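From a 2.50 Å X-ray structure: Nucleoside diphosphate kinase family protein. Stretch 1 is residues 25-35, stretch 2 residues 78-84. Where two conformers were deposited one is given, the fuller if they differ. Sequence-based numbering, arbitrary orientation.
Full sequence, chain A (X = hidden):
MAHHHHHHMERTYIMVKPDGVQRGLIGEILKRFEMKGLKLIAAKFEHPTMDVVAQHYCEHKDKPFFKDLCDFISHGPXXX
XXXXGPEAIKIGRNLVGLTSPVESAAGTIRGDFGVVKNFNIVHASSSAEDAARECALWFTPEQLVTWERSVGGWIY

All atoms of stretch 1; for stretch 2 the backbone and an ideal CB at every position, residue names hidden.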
# COMPACT_ATOMS: atom_id res chain seq x y z
N LEU A 25 6.45 1.22 -13.12
CA LEU A 25 5.21 1.91 -12.65
C LEU A 25 3.92 1.62 -13.42
O LEU A 25 2.88 2.28 -13.17
CB LEU A 25 5.43 3.43 -12.56
CG LEU A 25 6.50 3.81 -11.50
CD1 LEU A 25 7.26 5.09 -11.84
CD2 LEU A 25 5.89 3.86 -10.08
N ILE A 26 3.94 0.66 -14.34
CA ILE A 26 2.74 0.42 -15.14
C ILE A 26 1.59 0.06 -14.23
O ILE A 26 0.49 0.64 -14.33
CB ILE A 26 2.90 -0.71 -16.20
CG1 ILE A 26 3.96 -0.32 -17.24
CG2 ILE A 26 1.52 -1.03 -16.85
CD1 ILE A 26 4.48 -1.50 -18.10
N GLY A 27 1.85 -0.92 -13.34
CA GLY A 27 0.78 -1.46 -12.46
C GLY A 27 0.22 -0.42 -11.52
O GLY A 27 -1.00 -0.29 -11.37
N GLU A 28 1.11 0.35 -10.90
CA GLU A 28 0.75 1.44 -10.02
C GLU A 28 -0.17 2.45 -10.71
O GLU A 28 -1.15 2.89 -10.13
CB GLU A 28 2.03 2.13 -9.55
CG GLU A 28 1.87 3.33 -8.64
CD GLU A 28 1.19 3.02 -7.31
OE1 GLU A 28 1.34 1.91 -6.79
OE2 GLU A 28 0.48 3.89 -6.78
N ILE A 29 0.15 2.81 -11.95
CA ILE A 29 -0.59 3.84 -12.65
C ILE A 29 -1.96 3.28 -13.03
O ILE A 29 -3.00 3.94 -12.77
CB ILE A 29 0.21 4.36 -13.90
CG1 ILE A 29 1.43 5.24 -13.47
CG2 ILE A 29 -0.70 5.10 -14.88
CD1 ILE A 29 2.58 5.33 -14.56
N LEU A 30 -1.98 2.08 -13.63
CA LEU A 30 -3.24 1.43 -13.97
C LEU A 30 -4.16 1.39 -12.73
O LEU A 30 -5.31 1.82 -12.76
CB LEU A 30 -2.99 0.03 -14.54
CG LEU A 30 -4.07 -0.61 -15.46
CD1 LEU A 30 -3.50 -1.80 -16.16
CD2 LEU A 30 -5.41 -0.99 -14.78
N LYS A 31 -3.60 0.90 -11.62
CA LYS A 31 -4.33 0.73 -10.38
C LYS A 31 -4.92 2.06 -9.88
O LYS A 31 -6.06 2.11 -9.39
CB LYS A 31 -3.39 0.09 -9.37
CG LYS A 31 -3.94 -0.16 -7.95
CD LYS A 31 -2.90 -1.03 -7.19
CE LYS A 31 -2.97 -0.84 -5.64
NZ LYS A 31 -4.19 -1.50 -5.07
N ARG A 32 -4.18 3.16 -10.04
CA ARG A 32 -4.70 4.46 -9.61
C ARG A 32 -5.89 4.85 -10.44
O ARG A 32 -6.87 5.36 -9.89
CB ARG A 32 -3.65 5.57 -9.66
CG ARG A 32 -2.65 5.54 -8.51
CD ARG A 32 -1.48 6.41 -8.81
NE ARG A 32 -0.47 6.28 -7.77
CZ ARG A 32 -0.02 7.30 -7.03
NH1 ARG A 32 0.92 7.05 -6.13
NH2 ARG A 32 -0.44 8.55 -7.23
N PHE A 33 -5.85 4.59 -11.74
CA PHE A 33 -7.04 4.85 -12.57
C PHE A 33 -8.22 3.93 -12.23
O PHE A 33 -9.38 4.38 -12.19
CB PHE A 33 -6.68 4.84 -14.06
CG PHE A 33 -6.17 6.18 -14.55
CD1 PHE A 33 -7.05 7.12 -15.06
CD2 PHE A 33 -4.83 6.52 -14.41
CE1 PHE A 33 -6.59 8.35 -15.47
CE2 PHE A 33 -4.35 7.76 -14.82
CZ PHE A 33 -5.23 8.67 -15.33
N GLU A 34 -7.92 2.66 -11.98
CA GLU A 34 -8.92 1.67 -11.64
C GLU A 34 -9.59 2.05 -10.31
O GLU A 34 -10.82 2.02 -10.23
CB GLU A 34 -8.27 0.28 -11.60
CG GLU A 34 -9.15 -0.92 -11.90
CD GLU A 34 -8.31 -2.21 -11.99
OE1 GLU A 34 -7.09 -2.17 -11.67
OE2 GLU A 34 -8.86 -3.28 -12.38
N MET A 35 -8.80 2.41 -9.29
CA MET A 35 -9.43 2.75 -8.01
C MET A 35 -10.27 4.02 -8.11
O MET A 35 -11.25 4.13 -7.39
CB MET A 35 -8.40 2.89 -6.89
CG MET A 35 -7.63 1.63 -6.61
SD MET A 35 -8.70 0.35 -5.96
CE MET A 35 -9.19 -0.46 -7.50
N UNK A 78 5.90 1.51 -24.48
CA UNK A 78 4.91 2.33 -23.79
C UNK A 78 3.74 1.46 -23.39
O UNK A 78 3.55 0.39 -23.95
CB UNK A 78 4.44 3.49 -24.67
N UNK A 79 2.93 1.92 -22.42
CA UNK A 79 1.71 1.19 -22.09
C UNK A 79 0.52 2.09 -22.31
O UNK A 79 0.42 3.15 -21.68
CB UNK A 79 1.74 0.68 -20.65
N UNK A 80 -0.38 1.67 -23.21
CA UNK A 80 -1.50 2.48 -23.70
C UNK A 80 -2.79 2.08 -23.04
O UNK A 80 -3.05 0.89 -22.90
CB UNK A 80 -1.64 2.36 -25.22
N UNK A 81 -3.62 3.08 -22.70
CA UNK A 81 -4.94 2.85 -22.08
C UNK A 81 -5.94 3.87 -22.57
O UNK A 81 -5.55 4.98 -22.93
CB UNK A 81 -4.85 2.91 -20.55
N UNK A 82 -7.21 3.48 -22.59
CA UNK A 82 -8.32 4.44 -22.69
C UNK A 82 -9.22 4.19 -21.48
O UNK A 82 -9.53 3.05 -21.18
CB UNK A 82 -9.09 4.29 -24.00
N UNK A 83 -9.63 5.27 -20.82
CA UNK A 83 -10.48 5.23 -19.65
C UNK A 83 -11.72 6.07 -19.88
O UNK A 83 -11.65 7.14 -20.48
CB UNK A 83 -9.72 5.71 -18.41
N UNK A 84 -12.85 5.60 -19.35
CA UNK A 84 -14.14 6.19 -19.61
C UNK A 84 -14.82 6.69 -18.34
O UNK A 84 -14.72 6.04 -17.30
CB UNK A 84 -15.04 5.17 -20.32

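Residues 78-84 form an extended strand running nearly parallel to helix 26-35: the N-to-C directions differ by 12° and the axes approach to 10.3 Å. Such a gap has to be filled by side chains, and the alternation of the strand assigns that work to every second position. The helix offers Ile26, Ile29, Leu30 and Phe33 on its near side, an apolar surface that favors hydrophobic partners.

At position 78 the CA-to-CB bond points away from the helix, and nothing of stretch 1 lies within 5.5 Å of the ideal CB. The helix therefore sets no preference, although phi/psi of -133/160 would suit a beta-branched residue. The residue is Val78, which makes no contact with the helix.

Position 79 points toward the helix, its ideal CB 4.2 Å from Ile26 CG2. With phi/psi of -120/120 and methyl groups ahead, leucine, isoleucine, methionine or an aromatic residue would be reasonable; a longer or flat side chain could also extend toward Leu30. The deposited residue is Phe79, with chi1 in the t well. Ile26 CG2 sits over one face of its ring, 3.7 Å from Phe79 CG and 13° off the ring normal, a CH-pi contact. At the far end of the ring, Phe79 CZ lies 3.9 Å from Leu30 CD1, so one aromatic side chain touches residues a full helical turn apart.

Position 80 is directed out of reach of the helix, which leaves its identity open; it is Cys80.

Position 81 again points toward the helix, but the distance from its CA to Leu30 CA is 8.4 Å, and no atom of stretch 1 comes close to its ideal CB. A short side chain would fall short of the helix, whereas a long apolar one, such as methionine or leucine, or an aromatic one could reach toward Ile29 and Leu30. Met81 occupies the site. Met81 SD comes within 4.1 Å of Leu30 CG, and Met81 CE within 4.2 Å of Ile29 CG2. The sulfur also accepts a weak hydrogen bond from the side chain at position 83.

Position 82 is out of reach too, and its extended backbone would accommodate many residues; it carries Ile82.

Position 83 points toward Phe33, with the ideal CB 4.5 Å from Phe33 CD1. The adjacent ring and the apolar end of Leu30 invite a large side chain, most naturally an aromatic one, though leucine or methionine is conceivable. Trp83 is found there and contributes the largest covered area of the contact. Its five-membered ring stacks face-to-face with the Phe33 ring, centroids 4.8 Å apart and planes inclined at 29°, while Phe33 CB packs over one indole face, 3.4 Å from Trp83 CE2. Leu30 CD2 meets the edge of the indole, 3.8 Å from Trp83 CZ2. Trp83 NE1 donates the weak bond to Met81 SD, at 3.4 Å.

Position 84 lies out of reach, where a polar residue is as plausible as any; it is Glu84.

Stretch 2, residues 78-84: VFCMIWE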
# COMPACT_ATOMS: atom_id res chain seq x y z
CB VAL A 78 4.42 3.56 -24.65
CG1 VAL A 78 5.61 4.41 -25.07
CG2 VAL A 78 3.59 3.10 -25.89
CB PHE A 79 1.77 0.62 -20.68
CG PHE A 79 0.58 -0.22 -20.30
CD1 PHE A 79 -0.53 0.35 -19.71
CD2 PHE A 79 0.59 -1.60 -20.51
CE1 PHE A 79 -1.62 -0.43 -19.36
CE2 PHE A 79 -0.51 -2.39 -20.16
CZ PHE A 79 -1.61 -1.81 -19.60
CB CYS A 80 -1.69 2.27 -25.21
SG CYS A 80 -0.20 2.39 -26.24
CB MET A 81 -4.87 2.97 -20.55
CG MET A 81 -4.01 1.90 -19.88
SD MET A 81 -3.61 2.43 -18.21
CE MET A 81 -2.14 3.48 -18.46
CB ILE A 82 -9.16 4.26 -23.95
CG1 ILE A 82 -8.36 4.61 -25.19
CG2 ILE A 82 -10.49 5.09 -23.88
CD1 ILE A 82 -9.16 4.36 -26.51
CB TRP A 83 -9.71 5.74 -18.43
CG TRP A 83 -8.66 4.82 -17.96
CD1 TRP A 83 -7.35 4.80 -18.35
CD2 TRP A 83 -8.83 3.75 -17.03
NE1 TRP A 83 -6.68 3.79 -17.70
CE2 TRP A 83 -7.57 3.12 -16.89
CE3 TRP A 83 -9.92 3.26 -16.29
CZ2 TRP A 83 -7.37 2.03 -16.04
CZ3 TRP A 83 -9.72 2.17 -15.45
CH2 TRP A 83 -8.45 1.57 -15.32
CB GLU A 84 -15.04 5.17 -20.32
CG GLU A 84 -16.47 5.61 -20.56
CD GLU A 84 -17.24 4.61 -21.39
OE1 GLU A 84 -18.05 3.85 -20.82
OE2 GLU A 84 -17.04 4.60 -22.63
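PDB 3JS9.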